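Local coordinates for protein phosphoribosylaminoimidazole-succinocarboxamide synthase (Pyrococcus horikoshii, PDB 4O7V) that catalyses the ATP-dependent joining of L-aspartate to a carboxyaminoimidazole ribonucleotide, forming SAICAR in de novo purine biosynthesis, at residues Asn94-Ser99 with Tyr110-Pro115; Ile169-Phe174 with Cys197-Ala202. All coordinates share one frame; numbering follows the deposited sequence.

Contacts 1 and 2 both reach the same antiparallel sheet, their centres about 11 Å apart. Asn94 of contact 1 joins them: its backbone N lies 2.8 Å from Val172 O, and its ND2 lies 2.9 Å from Leu171 O, both probable hydrogen bonds to contact 2. Nearer the ligand, Ala97 CB packs on Arg198 CD at 3.8 Å. Both contacts reach the phosphate of the same bound uridine nucleotide, modelled as UDP and as UMP in overlapping positions, through Ser99 and Arg198, and Arg93 and Arg214 also hydrogen-bond the nucleotide. Since ADP is bound separately, this pocket is probably the one for the ribonucleotide substrate.

Contact 1. Residues Asn94-Ser99 with Tyr110-Pro115; sequences NVVAGS and YELPEP. With UDP (uridine-5'-diphosphate), chain B; U5P (uridine-5'-monophosphate), chain D.
Both Val96 and Leu112 start their side chains toward the opposite segment; with CG1 of Val96 anti to its backbone N (chi1 173°), CG2 is the methyl left facing Leu112, and Leu112 CG lies beside its own N (chi1 -62°). They meet at about a right angle, Val96 CG2 to Leu112 CD2 at 3.8 Å. The setting is the mouth of a long-looped beta-hairpin: strand 84-93 ends at the corner made by Asn94, and strand 111-121 returns antiparallel to it, with neither helix nor strand in the ten residues between the segments. Val95 and Glu111 form a non-hydrogen-bonded pair, flanked by two backbone bonds. Val96 N donates to Tyr110 O at 2.8 Å, nearly straight (171° at the hydrogen). Leu112 N donates to Asn94 O at 3.0 Å, a more bent bond.

Leu112 also leans its side chain on the same acceptor, CB lying 3.3 Å from Asn94 O. Val96 CG2 further touches Tyr110 CB at 3.8 Å and approaches the tyrosine ring obliquely. At the other end, Asn94 lays OD1 against Pro115 CB at 3.8 Å, the two side chains crossing at a slant, while its ND2 is held by Asn157 of helix 143-165. The second subunit packs its Val138 on Leu112.

Beyond the pairing, the loop reaches the nucleotide phosphate. Ser99 N donates to UDP O2A at 2.9 Å, and Ser99 OG lies 2.8 Å from UDP O1A.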
loop_
_atom_site.group_PDB
_atom_site.type_symbol
_atom_site.label_atom_id
_atom_site.label_comp_id
_atom_site.label_asym_id
_atom_site.label_seq_id
_atom_site.Cartn_x
_atom_site.Cartn_y
_atom_site.Cartn_z
ATOM N N ASN A 94 -6.854 9.012 11.940
ATOM C CA ASN A 94 -6.675 9.063 13.403
ATOM C C ASN A 94 -7.457 7.983 14.122
ATOM O O ASN A 94 -7.026 7.479 15.174
ATOM C CB ASN A 94 -7.115 10.421 13.943
ATOM C CG ASN A 94 -6.312 11.555 13.351
ATOM O OD1 ASN A 94 -5.079 11.513 13.356
ATOM N ND2 ASN A 94 -6.998 12.560 12.808
ATOM N N VAL A 95 -8.620 7.662 13.550
ATOM C CA VAL A 95 -9.564 6.705 14.099
ATOM C C VAL A 95 -9.931 5.737 12.972
ATOM O O VAL A 95 -10.118 6.161 11.821
ATOM C CB VAL A 95 -10.836 7.429 14.604
ATOM C CG1 VAL A 95 -11.948 6.444 14.941
ATOM C CG2 VAL A 95 -10.510 8.296 15.816
ATOM N N VAL A 96 -10.008 4.447 13.293
ATOM C CA VAL A 96 -10.333 3.410 12.310
ATOM C C VAL A 96 -11.764 3.566 11.775
ATOM O O VAL A 96 -12.735 3.641 12.553
ATOM C CB VAL A 96 -10.122 1.999 12.892
ATOM C CG1 VAL A 96 -10.619 0.927 11.935
ATOM C CG2 VAL A 96 -8.649 1.787 13.228
ATOM N N ALA A 97 -11.865 3.656 10.447
ATOM C CA ALA A 97 -13.144 3.705 9.733
ATOM C C ALA A 97 -12.911 3.394 8.254
ATOM O O ALA A 97 -11.769 3.282 7.810
ATOM C CB ALA A 97 -13.804 5.070 9.905
ATOM N N GLY A 98 -13.994 3.256 7.495
ATOM C CA GLY A 98 -13.905 3.010 6.055
ATOM C C GLY A 98 -12.997 1.857 5.667
ATOM O O GLY A 98 -13.015 0.796 6.303
ATOM N N SER A 99 -12.174 2.071 4.646
ATOM C CA SER A 99 -11.352 0.983 4.067
ATOM C C SER A 99 -10.253 0.467 4.997
ATOM O O SER A 99 -9.686 -0.595 4.752
ATOM C CB SER A 99 -10.734 1.427 2.728
ATOM O OG SER A 99 -9.630 2.290 2.958
ATOM N N TYR A 110 -11.866 2.501 16.641
ATOM C CA TYR A 110 -10.583 2.252 17.284
ATOM C C TYR A 110 -9.645 3.454 17.134
ATOM O O TYR A 110 -9.406 3.952 16.028
ATOM C CB TYR A 110 -9.968 0.992 16.708
ATOM C CG TYR A 110 -8.686 0.537 17.350
ATOM C CD1 TYR A 110 -8.668 -0.572 18.207
ATOM C CD2 TYR A 110 -7.476 1.193 17.077
ATOM C CE1 TYR A 110 -7.481 -1.008 18.778
ATOM C CE2 TYR A 110 -6.284 0.762 17.640
ATOM C CZ TYR A 110 -6.296 -0.334 18.487
ATOM O OH TYR A 110 -5.114 -0.746 19.030
ATOM N N GLU A 111 -9.155 3.932 18.271
ATOM C CA GLU A 111 -8.248 5.064 18.323
ATOM C C GLU A 111 -6.821 4.637 17.990
ATOM O O GLU A 111 -6.206 3.900 18.753
ATOM C CB GLU A 111 -8.281 5.647 19.722
ATOM C CG GLU A 111 -7.324 6.799 19.937
ATOM C CD GLU A 111 -8.052 8.114 19.927
ATOM O OE1 GLU A 111 -8.865 8.337 18.993
ATOM O OE2 GLU A 111 -7.823 8.910 20.865
ATOM N N LEU A 112 -6.292 5.100 16.860
ATOM C CA LEU A 112 -4.925 4.736 16.468
ATOM C C LEU A 112 -3.867 5.309 17.431
ATOM O O LEU A 112 -4.042 6.413 17.944
ATOM C CB LEU A 112 -4.635 5.147 15.012
ATOM C CG LEU A 112 -5.523 4.448 13.982
ATOM C CD1 LEU A 112 -5.507 5.183 12.645
ATOM C CD2 LEU A 112 -5.110 2.990 13.823
ATOM N N PRO A 113 -2.778 4.544 17.691
ATOM C CA PRO A 113 -1.738 5.031 18.613
ATOM C C PRO A 113 -1.002 6.242 18.036
ATOM O O PRO A 113 -0.553 7.107 18.790
ATOM C CB PRO A 113 -0.792 3.825 18.769
ATOM C CG PRO A 113 -1.026 2.977 17.544
ATOM C CD PRO A 113 -2.470 3.197 17.155
ATOM N N GLU A 114 -0.884 6.296 16.709
ATOM C CA GLU A 114 -0.400 7.495 16.017
ATOM C C GLU A 114 -1.074 7.568 14.637
ATOM O O GLU A 114 -1.615 6.559 14.166
ATOM C CB GLU A 114 1.137 7.517 15.912
ATOM C CG GLU A 114 1.774 6.390 15.098
ATOM C CD GLU A 114 1.828 5.055 15.837
ATOM O OE1 GLU A 114 1.490 4.018 15.216
ATOM O OE2 GLU A 114 2.196 5.034 17.040
ATOM N N PRO A 115 -1.046 8.746 13.983
ATOM C CA PRO A 115 -1.757 8.847 12.707
ATOM C C PRO A 115 -1.178 7.933 11.620
ATOM O O PRO A 115 0.027 7.675 11.601
ATOM C CB PRO A 115 -1.588 10.326 12.324
ATOM C CG PRO A 115 -1.186 11.029 13.601
ATOM C CD PRO A 115 -0.373 10.010 14.337
HETATM N N1 UDP B . -11.904 10.023 0.523
HETATM C C2 UDP B . -12.125 11.008 -0.466
HETATM N N3 UDP B . -12.141 10.668 -1.759
HETATM C C4 UDP B . -11.949 9.395 -2.126
HETATM C C5 UDP B . -11.728 8.401 -1.176
HETATM C C6 UDP B . -11.708 8.744 0.173
HETATM O O2 UDP B . -12.303 12.200 -0.136
HETATM O O4 UDP B . -11.970 9.100 -3.338
HETATM C "C1'" UDP B . -11.889 10.407 1.932
HETATM C "C2'" UDP B . -13.064 9.782 2.661
HETATM O "O2'" UDP B . -14.149 10.705 2.769
HETATM C "C3'" UDP B . -12.499 9.491 4.028
HETATM C "C4'" UDP B . -11.003 9.307 3.816
HETATM O "O4'" UDP B . -10.700 9.911 2.558
HETATM O "O3'" UDP B . -12.690 10.649 4.840
HETATM C "C5'" UDP B . -10.600 7.836 3.796
HETATM O "O5'" UDP B . -11.554 7.088 3.048
HETATM P PA UDP B . -11.487 5.486 2.970
HETATM O O1A UDP B . -10.091 5.065 2.575
HETATM O O2A UDP B . -12.069 4.913 4.233
HETATM O O3A UDP B . -12.480 5.173 1.740
HETATM P PB UDP B . -14.092 5.251 1.815
HETATM O O1B UDP B . -14.483 4.816 0.426
HETATM O O2B UDP B . -14.491 4.316 2.923
HETATM O O3B UDP B . -14.427 6.695 2.111
HETATM N N1 U5P D . -11.685 10.078 0.539
HETATM C C2 U5P D . -12.019 11.070 -0.411
HETATM N N3 U5P D . -11.926 10.809 -1.717
HETATM C C4 U5P D . -11.507 9.611 -2.137
HETATM C C5 U5P D . -11.165 8.612 -1.228
HETATM C C6 U5P D . -11.259 8.873 0.136
HETATM O O2 U5P D . -12.405 12.194 -0.036
HETATM O O4 U5P D . -11.427 9.397 -3.362
HETATM C "C1'" U5P D . -11.784 10.383 1.966
HETATM C "C2'" U5P D . -12.999 9.743 2.614
HETATM O "O2'" U5P D . -14.093 10.659 2.679
HETATM C "C3'" U5P D . -12.505 9.450 4.007
HETATM C "C4'" U5P D . -11.003 9.252 3.873
HETATM O "O3'" U5P D . -12.715 10.615 4.807
HETATM O "O4'" U5P D . -10.633 9.854 2.633
HETATM C "C5'" U5P D . -10.609 7.779 3.878
HETATM O "O5'" U5P D . -11.352 7.081 2.883
HETATM P P U5P D . -11.439 5.478 2.873
HETATM O O1P U5P D . -11.774 5.119 4.295
HETATM O O2P U5P D . -12.538 5.204 1.877
HETATM O O3P U5P D . -10.070 5.002 2.449
HETATM O O HOH W 1 -5.107 8.423 17.128
#

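Contact 2. Residues Ile169-Phe174 with Cys197-Ala202; sequences IILVDF and CRFWDA. With UDP (uridine-5'-diphosphate), chain B; U5P (uridine-5'-monophosphate), chain D.
Val172 sets a methyl over one face of Trp200: CG2 lies 3.4 Å from the centroid of the five-membered ring and 15° off its normal, a CH-pi contact. Next to it, the side chains of Asp173 and Arg198 cross obliquely, with carboxylate and guanidinium planes 72° apart. Asp173 OD2 nevertheless lies close to the guanidinium plane of Arg198, and NH1 meets it on the syn side of the carboxylate, giving a salt bridge of 2.9 Å. The strands are antiparallel, and between Val172 and Asp173 strand 169-174 makes a beta bulge: both residues stand opposite Arg198, whose O accepts from Val172 N while its N donates to Asp173 O at 2.8 Å. Extended from CG to NE, Arg198 carries its guanidinium to the nucleotide, where NH1 donates to UDP O2A at 2.9 Å and NH2 to UDP O2B at 2.8 Å; NE is salt-bridged to Asp211. Asp173 CG sits between its backbone N and carbonyl carbon (chi1 58°), and OD1 lies 2.6 Å from UDP O3'. On the opposite face Ile169 CG2 packs on Phe199 CB, Ile227 of helix 220-232 touches both residues, and Leu171 CD1 approaches Phe199 CE1 obliquely at 3.8 Å.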
loop_
_atom_site.group_PDB
_atom_site.type_symbol
_atom_site.label_atom_id
_atom_site.label_comp_id
_atom_site.label_asym_id
_atom_site.label_seq_id
_atom_site.Cartn_x
_atom_site.Cartn_y
_atom_site.Cartn_z
ATOM N N ILE A 169 -15.821 18.116 17.748
ATOM C CA ILE A 169 -15.776 17.278 16.546
ATOM C C ILE A 169 -14.466 16.500 16.489
ATOM O O ILE A 169 -13.379 17.076 16.580
ATOM C CB ILE A 169 -15.966 18.114 15.265
ATOM C CG1 ILE A 169 -17.368 18.732 15.246
ATOM C CG2 ILE A 169 -15.723 17.273 14.012
ATOM C CD1 ILE A 169 -17.484 19.934 14.325
ATOM N N ILE A 170 -14.588 15.183 16.360
ATOM C CA ILE A 170 -13.450 14.311 16.172
ATOM C C ILE A 170 -13.144 14.190 14.683
ATOM O O ILE A 170 -14.012 13.819 13.878
ATOM C CB ILE A 170 -13.681 12.929 16.819
ATOM C CG1 ILE A 170 -13.869 13.092 18.333
ATOM C CG2 ILE A 170 -12.493 12.012 16.562
ATOM C CD1 ILE A 170 -14.612 11.947 18.983
ATOM N N LEU A 171 -11.911 14.535 14.320
ATOM C CA LEU A 171 -11.443 14.337 12.962
ATOM C C LEU A 171 -10.978 12.894 12.812
ATOM O O LEU A 171 -9.888 12.522 13.249
ATOM C CB LEU A 171 -10.345 15.336 12.607
ATOM C CG LEU A 171 -9.689 15.225 11.223
ATOM C CD1 LEU A 171 -10.681 15.408 10.084
ATOM C CD2 LEU A 171 -8.557 16.235 11.135
ATOM N N VAL A 172 -11.829 12.082 12.192
ATOM C CA VAL A 172 -11.597 10.643 12.095
ATOM C C VAL A 172 -10.506 10.318 11.058
ATOM O O VAL A 172 -9.527 9.615 11.364
ATOM C CB VAL A 172 -12.927 9.930 11.788
ATOM C CG1 VAL A 172 -12.716 8.476 11.367
ATOM C CG2 VAL A 172 -13.857 10.042 12.982
ATOM N N ASP A 173 -10.689 10.844 9.847
ATOM C CA ASP A 173 -9.727 10.732 8.752
ATOM C C ASP A 173 -10.070 11.790 7.712
ATOM O O ASP A 173 -11.083 12.471 7.848
ATOM C CB ASP A 173 -9.717 9.326 8.121
ATOM C CG ASP A 173 -11.086 8.897 7.587
ATOM O OD1 ASP A 173 -11.835 9.740 7.072
ATOM O OD2 ASP A 173 -11.412 7.698 7.693
ATOM N N PHE A 174 -9.229 11.938 6.693
ATOM C CA PHE A 174 -9.491 12.918 5.642
ATOM C C PHE A 174 -8.539 12.713 4.481
ATOM O O PHE A 174 -7.501 12.087 4.637
ATOM C CB PHE A 174 -9.404 14.364 6.179
ATOM C CG PHE A 174 -8.051 14.751 6.708
ATOM C CD1 PHE A 174 -7.157 15.466 5.908
ATOM C CD2 PHE A 174 -7.672 14.429 8.005
ATOM C CE1 PHE A 174 -5.901 15.831 6.384
ATOM C CE2 PHE A 174 -6.421 14.795 8.494
ATOM C CZ PHE A 174 -5.531 15.496 7.679
ATOM N N CYS A 197 -13.622 14.433 4.374
ATOM C CA CYS A 197 -13.208 14.127 5.756
ATOM C C CYS A 197 -14.265 13.288 6.456
ATOM O O CYS A 197 -15.445 13.344 6.106
ATOM C CB CYS A 197 -13.032 15.404 6.589
ATOM S SG CYS A 197 -12.035 16.740 5.893
ATOM N N ARG A 198 -13.848 12.514 7.450
ATOM C CA ARG A 198 -14.815 11.977 8.403
ATOM C C ARG A 198 -14.808 12.844 9.646
ATOM O O ARG A 198 -13.750 13.097 10.239
ATOM C CB ARG A 198 -14.575 10.497 8.724
ATOM C CG ARG A 198 -15.049 9.561 7.613
ATOM C CD ARG A 198 -14.932 8.082 7.964
ATOM N NE ARG A 198 -15.491 7.282 6.874
ATOM C CZ ARG A 198 -14.784 6.712 5.902
ATOM N NH1 ARG A 198 -13.457 6.801 5.877
ATOM N NH2 ARG A 198 -15.411 6.035 4.951
ATOM N N PHE A 199 -16.000 13.321 10.001
ATOM C CA PHE A 199 -16.243 14.132 11.185
ATOM C C PHE A 199 -17.261 13.419 12.060
ATOM O O PHE A 199 -18.395 13.180 11.627
ATOM C CB PHE A 199 -16.847 15.488 10.803
ATOM C CG PHE A 199 -15.961 16.364 9.955
ATOM C CD1 PHE A 199 -14.621 16.579 10.284
ATOM C CD2 PHE A 199 -16.492 17.031 8.853
ATOM C CE1 PHE A 199 -13.826 17.413 9.509
ATOM C CE2 PHE A 199 -15.703 17.868 8.080
ATOM C CZ PHE A 199 -14.372 18.065 8.406
ATOM N N TRP A 200 -16.867 13.102 13.291
ATOM C CA TRP A 200 -17.780 12.519 14.281
ATOM C C TRP A 200 -18.050 13.461 15.417
ATOM O O TRP A 200 -17.118 14.072 15.951
ATOM C CB TRP A 200 -17.175 11.262 14.873
ATOM C CG TRP A 200 -17.170 10.078 13.962
ATOM C CD1 TRP A 200 -17.605 10.010 12.635
ATOM C CD2 TRP A 200 -16.672 8.739 14.276
ATOM N NE1 TRP A 200 -17.424 8.752 12.133
ATOM C CE2 TRP A 200 -16.869 7.937 13.069
ATOM C CE3 TRP A 200 -16.103 8.146 15.398
ATOM C CZ2 TRP A 200 -16.504 6.601 13.009
ATOM C CZ3 TRP A 200 -15.747 6.794 15.330
ATOM C CH2 TRP A 200 -15.937 6.043 14.160
ATOM N N ASP A 201 -19.316 13.575 15.818
ATOM C CA ASP A 201 -19.647 14.303 17.044
ATOM C C ASP A 201 -18.899 13.663 18.206
ATOM O O ASP A 201 -18.936 12.439 18.359
ATOM C CB ASP A 201 -21.143 14.263 17.343
ATOM C CG ASP A 201 -21.463 14.848 18.709
ATOM O OD1 ASP A 201 -21.332 16.071 18.867
ATOM O OD2 ASP A 201 -21.797 14.079 19.636
ATOM N N ALA A 202 -18.234 14.490 19.015
ATOM C CA ALA A 202 -17.383 14.004 20.117
ATOM C C ALA A 202 -18.130 13.178 21.168
ATOM O O ALA A 202 -17.557 12.263 21.762
ATOM C CB ALA A 202 -16.627 15.154 20.781
HETATM N N1 UDP B . -11.904 10.023 0.523
HETATM C C2 UDP B . -12.125 11.008 -0.466
HETATM N N3 UDP B . -12.141 10.668 -1.759
HETATM C C4 UDP B . -11.949 9.395 -2.126
HETATM C C5 UDP B . -11.728 8.401 -1.176
HETATM C C6 UDP B . -11.708 8.744 0.173
HETATM O O2 UDP B . -12.303 12.200 -0.136
HETATM O O4 UDP B . -11.970 9.100 -3.338
HETATM C "C1'" UDP B . -11.889 10.407 1.932
HETATM C "C2'" UDP B . -13.064 9.782 2.661
HETATM O "O2'" UDP B . -14.149 10.705 2.769
HETATM C "C3'" UDP B . -12.499 9.491 4.028
HETATM C "C4'" UDP B . -11.003 9.307 3.816
HETATM O "O4'" UDP B . -10.700 9.911 2.558
HETATM O "O3'" UDP B . -12.690 10.649 4.840
HETATM C "C5'" UDP B . -10.600 7.836 3.796
HETATM O "O5'" UDP B . -11.554 7.088 3.048
HETATM P PA UDP B . -11.487 5.486 2.970
HETATM O O1A UDP B . -10.091 5.065 2.575
HETATM O O2A UDP B . -12.069 4.913 4.233
HETATM O O3A UDP B . -12.480 5.173 1.740
HETATM P PB UDP B . -14.092 5.251 1.815
HETATM O O1B UDP B . -14.483 4.816 0.426
HETATM O O2B UDP B . -14.491 4.316 2.923
HETATM O O3B UDP B . -14.427 6.695 2.111
HETATM N N1 U5P D . -11.685 10.078 0.539
HETATM C C2 U5P D . -12.019 11.070 -0.411
HETATM N N3 U5P D . -11.926 10.809 -1.717
HETATM C C4 U5P D . -11.507 9.611 -2.137
HETATM C C5 U5P D . -11.165 8.612 -1.228
HETATM C C6 U5P D . -11.259 8.873 0.136
HETATM O O2 U5P D . -12.405 12.194 -0.036
HETATM O O4 U5P D . -11.427 9.397 -3.362
HETATM C "C1'" U5P D . -11.784 10.383 1.966
HETATM C "C2'" U5P D . -12.999 9.743 2.614
HETATM O "O2'" U5P D . -14.093 10.659 2.679
HETATM C "C3'" U5P D . -12.505 9.450 4.007
HETATM C "C4'" U5P D . -11.003 9.252 3.873
HETATM O "O3'" U5P D . -12.715 10.615 4.807
HETATM O "O4'" U5P D . -10.633 9.854 2.633
HETATM C "C5'" U5P D . -10.609 7.779 3.878
HETATM O "O5'" U5P D . -11.352 7.081 2.883
HETATM P P U5P D . -11.439 5.478 2.873
HETATM O O1P U5P D . -11.774 5.119 4.295
HETATM O O2P U5P D . -12.538 5.204 1.877
HETATM O O3P U5P D . -10.070 5.002 2.449
#